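Local structure of protein-glutamine gamma-glutamyltransferase (Pseudomonas aeruginosa PAO1, 6G49) at residues A[53-58]-A[278-283]; A[115-120]-A[147-152]; A[127-132]-A[154-159]. The protein forms isopeptide cross-links between glutamine and lysine side chains through its periplasmic transglutaminase domain, and is critical for the viability of the bacterium. One frame throughout, in Å; residues are numbered along the deposited sequence. Where two conformers were deposited one is given.

Interaction 1: A[53-58]-A[278-283]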
loop_
_atom_site.group_PDB
_atom_site.type_symbol
_atom_site.label_atom_id
_atom_site.label_comp_id
_atom_site.label_asym_id
_atom_site.label_seq_id
_atom_site.Cartn_x
_atom_site.Cartn_y
_atom_site.Cartn_z
ATOM N N ALA A 53 2.235 2.778 19.651
ATOM C CA ALA A 53 1.427 1.615 20.029
ATOM C C ALA A 53 -0.033 1.973 20.232
ATOM O O ALA A 53 -0.798 1.201 20.886
ATOM C CB ALA A 53 2.017 0.935 21.256
ATOM N N GLU A 54 -0.513 3.107 19.718
ATOM C CA GLU A 54 -1.872 3.400 19.809
ATOM C C GLU A 54 -2.663 2.417 18.954
ATOM O O GLU A 54 -2.229 1.976 17.900
ATOM C CB GLU A 54 -2.150 4.846 19.426
ATOM C CG GLU A 54 -1.537 5.763 20.467
ATOM C CD GLU A 54 -1.988 7.188 20.389
ATOM O OE1 GLU A 54 -2.434 7.703 21.425
ATOM O OE2 GLU A 54 -1.921 7.724 19.304
ATOM N N LEU A 55 -3.876 2.153 19.401
ATOM C CA LEU A 55 -4.752 1.248 18.633
ATOM C C LEU A 55 -5.361 1.956 17.426
ATOM O O LEU A 55 -5.924 3.048 17.543
ATOM C CB LEU A 55 -5.899 0.793 19.526
ATOM C CG LEU A 55 -6.811 -0.297 18.976
ATOM C CD1 LEU A 55 -6.031 -1.564 18.703
ATOM C CD2 LEU A 55 -7.888 -0.562 20.018
ATOM N N ALA A 56 -5.363 1.268 16.259
ATOM C CA ALA A 56 -6.012 1.774 15.107
ATOM C C ALA A 56 -7.417 1.189 14.892
ATOM O O ALA A 56 -8.367 1.940 14.670
ATOM C CB ALA A 56 -5.118 1.542 13.901
ATOM N N PHE A 57 -7.533 -0.136 14.973
ATOM C CA PHE A 57 -8.841 -0.815 14.765
ATOM C C PHE A 57 -8.724 -2.237 15.303
ATOM O O PHE A 57 -7.627 -2.700 15.593
ATOM C CB PHE A 57 -9.368 -0.737 13.332
ATOM C CG PHE A 57 -8.514 -1.384 12.271
ATOM C CD1 PHE A 57 -7.399 -0.734 11.769
ATOM C CD2 PHE A 57 -8.824 -2.655 11.816
ATOM C CE1 PHE A 57 -6.644 -1.329 10.745
ATOM C CE2 PHE A 57 -8.056 -3.248 10.809
ATOM C CZ PHE A 57 -6.989 -2.569 10.287
ATOM N N ARG A 58 -9.880 -2.882 15.391
ATOM C CA ARG A 58 -10.011 -4.260 15.814
ATOM C C ARG A 58 -10.882 -4.943 14.769
ATOM O O ARG A 58 -11.708 -4.306 14.150
ATOM C CB ARG A 58 -10.579 -4.368 17.218
ATOM C CG ARG A 58 -9.582 -3.907 18.257
ATOM C CD ARG A 58 -10.174 -3.880 19.646
ATOM N NE ARG A 58 -11.066 -2.757 19.809
ATOM C CZ ARG A 58 -11.941 -2.652 20.791
ATOM N NH1 ARG A 58 -12.037 -3.613 21.692
ATOM N NH2 ARG A 58 -12.712 -1.591 20.872
ATOM N N TYR A 278 -10.518 -11.731 18.521
ATOM C CA TYR A 278 -10.403 -10.641 17.542
ATOM C C TYR A 278 -8.935 -10.317 17.342
ATOM O O TYR A 278 -8.046 -10.656 18.141
ATOM C CB TYR A 278 -11.201 -9.425 17.989
ATOM C CG TYR A 278 -10.812 -8.753 19.269
ATOM C CD1 TYR A 278 -9.849 -7.753 19.344
ATOM C CD2 TYR A 278 -11.539 -9.007 20.437
ATOM C CE1 TYR A 278 -9.540 -7.120 20.529
ATOM C CE2 TYR A 278 -11.252 -8.363 21.623
ATOM C CZ TYR A 278 -10.274 -7.388 21.669
ATOM O OH TYR A 278 -9.954 -6.752 22.833
ATOM N N LEU A 279 -8.679 -9.605 16.226
ATOM C CA LEU A 279 -7.374 -9.055 15.911
ATOM C C LEU A 279 -7.349 -7.565 16.277
ATOM O O LEU A 279 -8.288 -6.823 15.976
ATOM C CB LEU A 279 -7.101 -9.158 14.405
ATOM C CG LEU A 279 -6.646 -10.497 13.827
ATOM C CD1 LEU A 279 -6.236 -10.272 12.377
ATOM C CD2 LEU A 279 -5.495 -11.128 14.573
ATOM N N LEU A 280 -6.280 -7.158 16.951
ATOM C CA LEU A 280 -5.956 -5.753 17.134
ATOM C C LEU A 280 -4.968 -5.356 16.017
ATOM O O LEU A 280 -4.026 -6.085 15.726
ATOM C CB LEU A 280 -5.311 -5.518 18.490
ATOM C CG LEU A 280 -6.242 -5.858 19.656
ATOM C CD1 LEU A 280 -5.887 -7.222 20.173
ATOM C CD2 LEU A 280 -6.171 -4.817 20.735
ATOM N N VAL A 281 -5.142 -4.135 15.563
ATOM C CA VAL A 281 -4.189 -3.522 14.620
ATOM C C VAL A 281 -3.785 -2.190 15.238
ATOM O O VAL A 281 -4.644 -1.288 15.387
ATOM C CB VAL A 281 -4.804 -3.401 13.218
ATOM C CG1 VAL A 281 -3.752 -2.805 12.283
ATOM C CG2 VAL A 281 -5.249 -4.741 12.691
ATOM N N HIS A 282 -2.521 -2.098 15.612
ATOM C CA HIS A 282 -1.996 -0.847 16.209
ATOM C C HIS A 282 -1.314 0.005 15.145
ATOM O O HIS A 282 -1.002 -0.461 14.053
ATOM C CB HIS A 282 -1.029 -1.205 17.333
ATOM C CG HIS A 282 -1.675 -1.914 18.474
ATOM N ND1 HIS A 282 -1.768 -3.305 18.500
ATOM C CD2 HIS A 282 -2.185 -1.435 19.637
ATOM C CE1 HIS A 282 -2.321 -3.648 19.667
ATOM N NE2 HIS A 282 -2.600 -2.543 20.386
ATOM N N GLN A 283 -0.967 1.234 15.547
ATOM C CA GLN A 283 -0.322 2.156 14.607
ATOM C C GLN A 283 1.005 1.572 14.157
ATOM O O GLN A 283 1.446 1.851 12.990
ATOM C CB GLN A 283 -0.178 3.567 15.200
ATOM C CG GLN A 283 -1.473 4.291 15.438
ATOM C CD GLN A 283 -2.385 4.432 14.244
ATOM O OE1 GLN A 283 -1.910 4.286 13.099
ATOM N NE2 GLN A 283 -3.633 4.810 14.499
HETATM O O HOH W 1 -4.760 5.539 16.964
#
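V281 O is gripped by two consecutive amides of the facing chain, A56 N at 2.8 Å and F57 N at 3.1 Å, and both donors lie in the plane of its carbonyl group. The exchange is completed when V281 N bonds F57 O at 2.9 Å. Beyond this pair E54 O takes the backbone amide of Q283, with the N-H arriving nearly along the C=O axis. A water then links L55 O to Q283 NE2, while Q283 OE1, at the other end of the side-chain amide, is hydrogen-bonded to Y267 OH.

Two residues facing one define a classic beta bulge, here built into the antiparallel pairing of strand 55-61 with strand 278-282. The first strand comes from the part of the chain assigned to the TgpA N-terminal family, the second from the transglutaminase-like part, and the two are neighbours in one six-stranded sheet. The extra residue, A56, disturbs the register: the L55 and H282 side chains diverge, whereas R58 and L280, past the bulge, share a face.

V281 sits over one face of the F57 ring, its CB 3.8 Å from the ring centroid. CG1 lies nearest CE1, and CG2 lies nearest CZ and CE2. F122 and W73 also meet this ring. L55 reaches back although its CB points away: chi1 (-172°) sets CG anti to the backbone N, and chi2 (61°) then brings CD1 round to H282. There CD1 rests over the imidazole, offset toward the rim, and L55 CD1 meets L280 CD2 at 3.8 Å where the two leucines cross at about a right angle. E271 holds H282 ND1. Farther along, R58 runs beside Y278, with R58 CD 3.4 Å from Y278 CE1 and the guanidinium plane turned 74° from the phenol ring.

Interaction 2: A[115-120]-A[147-152]. With PO4 (phosphate ion), chain F; PO4 (phosphate ion), chain G.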
loop_
_atom_site.group_PDB
_atom_site.type_symbol
_atom_site.label_atom_id
_atom_site.label_comp_id
_atom_site.label_asym_id
_atom_site.label_seq_id
_atom_site.Cartn_x
_atom_site.Cartn_y
_atom_site.Cartn_z
ATOM N N PRO A 115 -11.118 6.544 16.296
ATOM C CA PRO A 115 -11.084 7.791 15.530
ATOM C C PRO A 115 -9.727 7.989 14.835
ATOM O O PRO A 115 -8.684 7.746 15.441
ATOM C CB PRO A 115 -11.265 8.866 16.621
ATOM C CG PRO A 115 -11.998 8.154 17.702
ATOM C CD PRO A 115 -11.445 6.746 17.711
ATOM N N SER A 116 -9.818 8.312 13.536
ATOM C CA SER A 116 -8.635 8.577 12.683
ATOM C C SER A 116 -8.498 10.068 12.297
ATOM O O SER A 116 -7.441 10.469 11.820
ATOM C CB SER A 116 -8.705 7.755 11.439
ATOM O OG SER A 116 -9.808 8.150 10.679
ATOM N N SER A 117 -9.577 10.825 12.435
ATOM C CA SER A 117 -9.722 12.158 11.879
ATOM C C SER A 117 -9.452 12.172 10.373
ATOM O O SER A 117 -9.050 13.200 9.823
ATOM C CB SER A 117 -8.832 13.140 12.625
ATOM O OG SER A 117 -9.248 13.263 13.962
ATOM N N GLN A 118 -9.692 11.051 9.685
ATOM C CA GLN A 118 -9.568 10.928 8.269
ATOM C C GLN A 118 -10.768 10.181 7.706
ATOM O O GLN A 118 -11.426 9.391 8.405
ATOM C CB GLN A 118 -8.250 10.259 7.839
ATOM C CG GLN A 118 -6.986 10.958 8.298
ATOM C CD GLN A 118 -6.743 12.252 7.550
ATOM O OE1 GLN A 118 -7.498 12.652 6.667
ATOM N NE2 GLN A 118 -5.594 12.852 7.848
ATOM N N PRO A 119 -11.139 10.391 6.439
ATOM C CA PRO A 119 -12.326 9.756 5.874
ATOM C C PRO A 119 -12.156 8.421 5.149
ATOM O O PRO A 119 -12.717 8.252 4.098
ATOM C CB PRO A 119 -12.764 10.832 4.868
ATOM C CG PRO A 119 -11.488 11.385 4.292
ATOM C CD PRO A 119 -10.538 11.357 5.477
ATOM N N TRP A 120 -11.254 7.545 5.620
ATOM C CA TRP A 120 -10.910 6.279 5.001
ATOM C C TRP A 120 -11.314 5.152 5.945
ATOM O O TRP A 120 -10.964 5.244 7.141
ATOM C CB TRP A 120 -9.401 6.197 4.691
ATOM C CG TRP A 120 -8.952 7.462 4.019
ATOM C CD1 TRP A 120 -9.568 8.074 2.964
ATOM C CD2 TRP A 120 -7.814 8.282 4.355
ATOM N NE1 TRP A 120 -8.898 9.225 2.635
ATOM C CE2 TRP A 120 -7.828 9.391 3.472
ATOM C CE3 TRP A 120 -6.784 8.200 5.298
ATOM C CZ2 TRP A 120 -6.871 10.404 3.524
ATOM C CZ3 TRP A 120 -5.861 9.226 5.387
ATOM C CH2 TRP A 120 -5.901 10.316 4.506
ATOM N N PRO A 147 -14.819 12.626 8.011
ATOM C CA PRO A 147 -13.750 11.936 8.711
ATOM C C PRO A 147 -14.283 11.150 9.907
ATOM O O PRO A 147 -15.270 11.540 10.537
ATOM C CB PRO A 147 -12.830 13.037 9.224
ATOM C CG PRO A 147 -13.202 14.254 8.436
ATOM C CD PRO A 147 -14.663 14.093 8.043
ATOM N N VAL A 148 -13.568 10.084 10.268
ATOM C CA VAL A 148 -13.983 9.263 11.412
ATOM C C VAL A 148 -13.472 9.905 12.694
ATOM O O VAL A 148 -12.266 9.843 13.011
ATOM C CB VAL A 148 -13.488 7.811 11.253
ATOM C CG1 VAL A 148 -13.972 6.970 12.419
ATOM C CG2 VAL A 148 -13.986 7.213 9.965
ATOM N N GLU A 149 -14.398 10.560 13.433
ATOM C CA GLU A 149 -14.047 11.291 14.641
ATOM C C GLU A 149 -14.585 10.615 15.905
ATOM O O GLU A 149 -14.225 11.035 16.995
ATOM C CB GLU A 149 -14.593 12.718 14.597
ATOM C CG GLU A 149 -14.117 13.507 13.369
ATOM C CD GLU A 149 -12.664 13.910 13.418
ATOM O OE1 GLU A 149 -11.973 13.570 14.416
ATOM O OE2 GLU A 149 -12.196 14.546 12.422
ATOM N N GLN A 150 -15.350 9.529 15.734
ATOM C CA GLN A 150 -15.761 8.724 16.855
ATOM C C GLN A 150 -15.520 7.251 16.489
ATOM O O GLN A 150 -15.495 6.912 15.331
ATOM C CB GLN A 150 -17.239 8.958 17.114
ATOM C CG GLN A 150 -17.502 10.269 17.829
ATOM C CD GLN A 150 -18.987 10.517 17.765
ATOM O OE1 GLN A 150 -19.788 9.717 18.259
ATOM N NE2 GLN A 150 -19.351 11.589 17.080
ATOM N N ARG A 151 -15.485 6.398 17.505
ATOM C CA ARG A 151 -15.445 4.948 17.217
ATOM C C ARG A 151 -16.554 4.588 16.242
ATOM O O ARG A 151 -17.685 5.061 16.341
ATOM C CB ARG A 151 -15.540 4.131 18.505
ATOM C CG ARG A 151 -14.342 4.241 19.417
ATOM C CD ARG A 151 -14.672 3.643 20.787
ATOM N NE ARG A 151 -14.037 4.362 21.867
ATOM C CZ ARG A 151 -14.606 5.358 22.534
ATOM N NH1 ARG A 151 -15.909 5.599 22.436
ATOM N NH2 ARG A 151 -13.847 6.108 23.296
ATOM N N LEU A 152 -16.265 3.657 15.313
ATOM C CA LEU A 152 -17.141 3.291 14.288
ATOM C C LEU A 152 -17.115 1.774 14.079
ATOM O O LEU A 152 -16.066 1.189 13.793
ATOM C CB LEU A 152 -16.746 3.993 12.983
ATOM C CG LEU A 152 -17.612 3.665 11.779
ATOM C CD1 LEU A 152 -19.029 4.200 11.962
ATOM C CD2 LEU A 152 -16.991 4.240 10.502
HETATM P P PO4 F . -18.500 11.094 12.757
HETATM O O1 PO4 F . -18.365 12.195 11.709
HETATM O O2 PO4 F . -17.239 10.260 12.935
HETATM O O3 PO4 F . -18.687 11.662 14.153
HETATM O O4 PO4 F . -19.745 10.321 12.314
HETATM P P PO4 G . -11.703 1.792 23.232
HETATM O O1 PO4 G . -10.819 0.954 22.347
HETATM O O2 PO4 G . -10.971 1.933 24.559
HETATM O O3 PO4 G . -11.892 3.211 22.670
HETATM O O4 PO4 G . -13.008 1.007 23.456
#
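V148 O receives S116 N and S117 N, each at 2.9 Å, from opposite faces of its carbonyl plane. V148 N in turn bonds Q118 O at 2.9 Å, approaching from above that carbonyl's plane. These three bonds fasten the loop between strands 107-113 and 120-124 to the loop leading into strand 152-158. The backbone of S116, with psi near -18°, sets the two serine amides toward one acceptor, and the positive phi and psi of S117 then turn the chain so that Q118 O faces V148 N. Inside the bend S116 OG accepts Q118 N, an ST turn, and lies 3.7 Å from V148 CB. V148, buried, packs on L121, while P147 CB lies against the backbone of S117 and Q118.

The outer side is looser and mostly polar. E149 bends at chi2 (-72°), which turns CD back toward S117, and S117 OG donates to E149 OE1 at 2.8 Å on the syn side of the carboxylate. P115 and R151 merely lie side by side. Two phosphates, probably from the crystallisation liquor, settle nearby: O2 of one accepts E149 N at 2.9 Å. O3 of the other accepts R151 NE at 2.6 Å. The E149 amide and the R151 guanidinium thus offer donors that anions can use, whereas the amide and carbonyl of V148 are satisfied within the loop pairing itself.

Interaction 3: A[127-132]-A[154-159]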
loop_
_atom_site.group_PDB
_atom_site.type_symbol
_atom_site.label_atom_id
_atom_site.label_comp_id
_atom_site.label_asym_id
_atom_site.label_seq_id
_atom_site.Cartn_x
_atom_site.Cartn_y
_atom_site.Cartn_z
ATOM N N ALA A 127 -13.004 -4.222 -1.216
ATOM C CA ALA A 127 -13.970 -4.201 -0.132
ATOM C C ALA A 127 -15.305 -3.604 -0.559
ATOM O O ALA A 127 -15.414 -2.669 -1.352
ATOM C CB ALA A 127 -13.462 -3.412 1.046
ATOM N N GLN A 128 -16.354 -4.135 0.110
ATOM C CA GLN A 128 -17.702 -3.568 0.176
ATOM C C GLN A 128 -18.130 -3.488 1.653
ATOM O O GLN A 128 -17.708 -4.357 2.434
ATOM C CB GLN A 128 -18.702 -4.456 -0.580
ATOM C CG GLN A 128 -18.290 -4.730 -2.005
ATOM C CD GLN A 128 -18.589 -3.589 -2.929
ATOM O OE1 GLN A 128 -19.593 -3.660 -3.641
ATOM N NE2 GLN A 128 -17.713 -2.564 -2.963
ATOM N N THR A 129 -18.886 -2.458 2.052
ATOM C CA THR A 129 -19.284 -2.328 3.451
ATOM C C THR A 129 -20.788 -2.088 3.486
ATOM O O THR A 129 -21.417 -1.817 2.460
ATOM C CB THR A 129 -18.589 -1.187 4.218
ATOM O OG1 THR A 129 -19.214 0.056 3.902
ATOM C CG2 THR A 129 -17.101 -1.134 3.911
ATOM N N ASP A 130 -21.316 -2.143 4.700
ATOM C CA ASP A 130 -22.710 -1.794 4.951
ATOM C C ASP A 130 -22.908 -0.309 5.289
ATOM O O ASP A 130 -23.983 0.088 5.787
ATOM C CB ASP A 130 -23.237 -2.658 6.102
ATOM C CG ASP A 130 -22.627 -2.348 7.466
ATOM O OD1 ASP A 130 -21.490 -1.794 7.574
ATOM O OD2 ASP A 130 -23.279 -2.664 8.482
ATOM N N GLN A 131 -21.884 0.524 5.125
ATOM C CA GLN A 131 -21.935 1.923 5.469
ATOM C C GLN A 131 -22.443 2.695 4.252
ATOM O O GLN A 131 -21.760 2.732 3.223
ATOM C CB GLN A 131 -20.572 2.424 5.935
ATOM C CG GLN A 131 -20.044 1.713 7.166
ATOM C CD GLN A 131 -20.960 1.820 8.355
ATOM O OE1 GLN A 131 -21.599 0.819 8.756
ATOM N NE2 GLN A 131 -21.027 3.012 8.919
ATOM N N THR A 132 -23.622 3.360 4.381
ATOM C CA THR A 132 -24.259 4.012 3.213
ATOM C C THR A 132 -23.598 5.372 2.932
ATOM O O THR A 132 -23.772 5.928 1.841
ATOM C CB THR A 132 -25.787 4.088 3.390
ATOM O OG1 THR A 132 -26.028 4.968 4.473
ATOM C CG2 THR A 132 -26.405 2.752 3.715
ATOM N N TYR A 154 -18.374 -1.296 11.597
ATOM C CA TYR A 154 -18.855 -1.524 10.268
ATOM C C TYR A 154 -18.579 -2.952 9.848
ATOM O O TYR A 154 -17.710 -3.628 10.399
ATOM C CB TYR A 154 -18.283 -0.528 9.243
ATOM C CG TYR A 154 -16.786 -0.475 9.100
ATOM C CD1 TYR A 154 -16.044 0.351 9.900
ATOM C CD2 TYR A 154 -16.128 -1.148 8.070
ATOM C CE1 TYR A 154 -14.660 0.402 9.781
ATOM C CE2 TYR A 154 -14.751 -1.065 7.912
ATOM C CZ TYR A 154 -14.010 -0.250 8.745
ATOM O OH TYR A 154 -12.641 -0.134 8.663
ATOM N N ARG A 155 -19.395 -3.411 8.909
ATOM C CA ARG A 155 -19.353 -4.766 8.387
ATOM C C ARG A 155 -18.791 -4.735 6.986
ATOM O O ARG A 155 -19.116 -3.864 6.216
ATOM C CB ARG A 155 -20.750 -5.382 8.427
ATOM C CG ARG A 155 -21.436 -5.203 9.772
ATOM C CD ARG A 155 -22.723 -6.001 9.858
ATOM N NE ARG A 155 -22.506 -7.347 9.365
ATOM C CZ ARG A 155 -22.326 -8.410 10.137
ATOM N NH1 ARG A 155 -22.364 -8.298 11.459
ATOM N NH2 ARG A 155 -22.120 -9.593 9.582
ATOM N N VAL A 156 -17.952 -5.709 6.675
ATOM C CA VAL A 156 -17.214 -5.750 5.402
ATOM C C VAL A 156 -17.347 -7.133 4.752
ATOM O O VAL A 156 -17.248 -8.137 5.453
ATOM C CB VAL A 156 -15.728 -5.429 5.614
ATOM C CG1 VAL A 156 -14.986 -5.326 4.285
ATOM C CG2 VAL A 156 -15.546 -4.161 6.473
ATOM N N SER A 157 -17.359 -7.120 3.410
ATOM C CA SER A 157 -17.071 -8.237 2.560
ATOM C C SER A 157 -15.931 -7.832 1.618
ATOM O O SER A 157 -16.036 -6.793 0.981
ATOM C CB SER A 157 -18.278 -8.629 1.722
ATOM O OG SER A 157 -19.276 -9.230 2.542
ATOM N N SER A 158 -14.915 -8.676 1.532
ATOM C CA SER A 158 -13.768 -8.426 0.614
ATOM C C SER A 158 -13.588 -9.626 -0.323
ATOM O O SER A 158 -13.673 -10.775 0.092
ATOM C CB SER A 158 -12.533 -8.207 1.432
ATOM O OG SER A 158 -12.585 -6.982 2.150
ATOM N N TRP A 159 -13.120 -9.313 -1.539
ATOM C CA TRP A 159 -12.740 -10.279 -2.557
ATOM C C TRP A 159 -11.285 -10.057 -2.937
ATOM O O TRP A 159 -10.999 -9.249 -3.833
ATOM C CB TRP A 159 -13.619 -10.065 -3.787
ATOM C CG TRP A 159 -15.012 -10.589 -3.615
ATOM C CD1 TRP A 159 -15.481 -11.811 -4.029
ATOM C CD2 TRP A 159 -16.114 -9.923 -2.975
ATOM N NE1 TRP A 159 -16.787 -11.963 -3.644
ATOM C CE2 TRP A 159 -17.222 -10.809 -3.042
ATOM C CE3 TRP A 159 -16.313 -8.657 -2.410
ATOM C CZ2 TRP A 159 -18.468 -10.466 -2.519
ATOM C CZ3 TRP A 159 -17.550 -8.328 -1.881
ATOM C CH2 TRP A 159 -18.602 -9.237 -1.915
#
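At the outer margin of the six-stranded antiparallel sheet, strand 127-129 pairs with strand 152-158 through Q128 and S157. Q128 N bonds S157 O at 2.8 Å, and S157 N returns to Q128 O at 3.0 Å. A127, T129, V156 and S158 place their side chains on one face, where A127 CB approaches V156 CG1 and S158 OG, the latter held by L124 O and Y109. On the other face Q128 CG touches W159 CZ3 at 3.7 Å; chi2 of Q128 (-79°) folds CD back, and NE2 donates almost straight to A127 O, with E95 as a second partner.

Past the strand end an ST turn, in which T129 OG1 accepts Q131 N, carries D130 against R155. D130 N bonds R155 O, and R155 N meets D130 OD1 at 3.0 Å, nearly straight at the hydrogen but from above the carboxylate plane. D130 OD2 touches R155 CG at 3.4 Å, where the two side chains cross at a slant, and stays 4.8 Å from R155 NE. A carboxylate thus stands in for a backbone acceptor and extends the pairing beyond the strand; the guanidinium may add only distant electrostatic attraction.

Interactions 1 and 3 belong to the same six-stranded sheet. Interaction 3 forms one outer margin, and interaction 1 lies toward the other, with strand 107-113 standing between strands 55-61 and 152-158. Their centres are 19 Å apart. Interaction 2 ties the loops beside this sheet: it touches interaction 3, where L152 packs against the side chain of Q131, but stays about 6 Å from interaction 1 at the nearest atoms. Interactions 2 and 3 are both nested in the chain between the segments of interaction 1. That contact alone approaches the likely catalytic residues, the V281 side chain lying about 9 Å from that of H287, and the Q283 side chain about 11 Å from that of C243.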